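Local coordinates for alternansucrase (Leuconostoc mesenteroides, PDB 6HVG), which belongs to glycoside hydrolase family 70 and joins a TIM-barrel-type catalytic region to cell-wall-binding-type repeats, at residues G785-F788 with Y789-D792. Numbering follows the deposited sequence.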
loop_
_atom_site.group_PDB
_atom_site.type_symbol
_atom_site.label_atom_id
_atom_site.label_comp_id
_atom_site.label_asym_id
_atom_site.label_seq_id
_atom_site.Cartn_x
_atom_site.Cartn_y
_atom_site.Cartn_z
ATOM N N GLY A 785 21.595 -0.698 1.611
ATOM C CA GLY A 785 20.646 -1.805 1.635
ATOM C C GLY A 785 20.940 -2.772 0.510
ATOM O O GLY A 785 20.924 -3.991 0.679
ATOM N N MET A 786 21.238 -2.204 -0.649
ATOM C CA MET A 786 21.540 -2.984 -1.831
ATOM C C MET A 786 22.713 -3.917 -1.635
ATOM O O MET A 786 22.700 -5.028 -2.172
ATOM C CB MET A 786 21.787 -2.063 -3.026
ATOM C CG MET A 786 20.500 -1.538 -3.643
ATOM S SD MET A 786 19.430 -2.875 -4.210
ATOM C CE MET A 786 18.258 -1.915 -5.155
ATOM N N GLU A 787 23.711 -3.485 -0.868
ATOM C CA GLU A 787 24.852 -4.359 -0.574
ATOM C C GLU A 787 24.431 -5.629 0.196
ATOM O O GLU A 787 24.978 -6.707 -0.057
ATOM C CB GLU A 787 25.981 -3.599 0.146
ATOM C CG GLU A 787 26.759 -2.644 -0.762
ATOM C CD GLU A 787 27.443 -3.338 -1.963
ATOM O OE1 GLU A 787 28.323 -4.211 -1.764
ATOM O OE2 GLU A 787 27.097 -3.009 -3.127
ATOM N N PHE A 788 23.456 -5.511 1.100
ATOM C CA PHE A 788 22.924 -6.685 1.822
ATOM C C PHE A 788 22.092 -7.569 0.897
ATOM O O PHE A 788 22.154 -8.806 0.963
ATOM C CB PHE A 788 22.087 -6.265 3.057
ATOM C CG PHE A 788 22.873 -5.499 4.102
ATOM C CD1 PHE A 788 23.960 -6.090 4.750
ATOM C CD2 PHE A 788 22.542 -4.183 4.424
ATOM C CE1 PHE A 788 24.700 -5.380 5.681
ATOM C CE2 PHE A 788 23.276 -3.478 5.359
ATOM C CZ PHE A 788 24.360 -4.075 5.982
ATOM N N TYR A 789 21.307 -6.904 0.049
ATOM C CA TYR A 789 20.462 -7.556 -0.947
ATOM C C TYR A 789 21.300 -8.391 -1.916
ATOM O O TYR A 789 20.950 -9.539 -2.208
ATOM C CB TYR A 789 19.664 -6.487 -1.696
ATOM C CG TYR A 789 18.739 -6.968 -2.787
ATOM C CD1 TYR A 789 17.507 -7.515 -2.490
ATOM C CD2 TYR A 789 19.085 -6.832 -4.119
ATOM C CE1 TYR A 789 16.645 -7.931 -3.492
ATOM C CE2 TYR A 789 18.241 -7.255 -5.131
ATOM C CZ TYR A 789 17.013 -7.795 -4.812
ATOM O OH TYR A 789 16.143 -8.186 -5.803
ATOM N N TYR A 790 22.407 -7.819 -2.394
ATOM C CA TYR A 790 23.347 -8.564 -3.242
ATOM C C TYR A 790 23.951 -9.765 -2.485
ATOM O O TYR A 790 24.030 -10.851 -3.017
ATOM C CB TYR A 790 24.491 -7.679 -3.761
ATOM C CG TYR A 790 24.114 -6.441 -4.563
ATOM C CD1 TYR A 790 22.953 -6.380 -5.339
ATOM C CD2 TYR A 790 24.950 -5.330 -4.560
ATOM C CE1 TYR A 790 22.631 -5.242 -6.066
ATOM C CE2 TYR A 790 24.642 -4.182 -5.282
ATOM C CZ TYR A 790 23.487 -4.141 -6.033
ATOM O OH TYR A 790 23.236 -2.995 -6.739
ATOM N N LYS A 791 24.384 -9.551 -1.246
ATOM C CA LYS A 791 24.990 -10.614 -0.419
ATOM C C LYS A 791 24.036 -11.791 -0.242
ATOM O O LYS A 791 24.437 -12.946 -0.293
ATOM C CB LYS A 791 25.395 -10.043 0.953
ATOM C CG LYS A 791 25.879 -11.045 1.997
ATOM C CD LYS A 791 27.354 -11.363 1.854
ATOM C CE LYS A 791 27.738 -12.487 2.826
ATOM N NZ LYS A 791 27.208 -13.847 2.476
ATOM N N ASP A 792 22.769 -11.476 -0.027
ATOM C CA ASP A 792 21.709 -12.476 0.117
ATOM C C ASP A 792 21.429 -13.210 -1.183
ATOM O O ASP A 792 21.250 -14.417 -1.199
ATOM C CB ASP A 792 20.437 -11.780 0.599
ATOM C CG ASP A 792 19.225 -12.684 0.571
ATOM O OD1 ASP A 792 18.327 -12.480 -0.295
ATOM O OD2 ASP A 792 19.173 -13.582 1.441
#
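Met786 reaches both Tyr789 and Tyr790, the residues three and four positions further along the same helix, and, being buried, forms the tightly packed side of the contact. Its SD lies 4.8 Å from the centre of the Tyr789 ring and 5.1 Å from that of Tyr790, obliquely placed to each: two Met-aromatic contacts made by one flexible, polarisable thioether. A bend at chi2 (-59°) brings the sulfur alongside Tyr789, whose side chain runs the same way, while Met786 CB packs 4.0 Å from Tyr790 CZ. Tyr790 leans back over the preceding turn, with Met786 O above one face of its ring, offset toward the rim. That same oxygen accepts the backbone hydrogen bond from Tyr790 N at 2.8 Å. Such i to i+4 bonds continue from Tyr789 to Asp792, as expected of a regular alpha-helix, and Gly785 adds no side chain to its buried place.

The outer side is looser. Glu787, solvent-exposed as suits a carboxylate, brings its OE2 to the edge of the Tyr790 ring, 3.5 Å from CD2, with carboxylate and ring planes 84° apart. Lys791 touches the preceding turn through its CB, 3.5 Å from Phe788 O, and its long chain then carries the ammonium away from the contact.

Tyrosine suits both places, a broad ring for packing and a hydroxyl at its end: that of buried Tyr789 hydrogen-bonds Glu832 OE1, and that of the partly exposed Tyr790 makes a weak bond to Gly833 N. Buried Asp792 spends its carboxylate on Lys801 N, Tyr802 N and Asn803 ND2, tying the end of helix 779-793 to the chain that follows. Phe788 stacks on His767, while Met786 and Tyr789 pack against Ile760 of helix 757-766, so the contact ties together two helices that follow one another in the chain between parallel barrel strands 745-747 and 821-825.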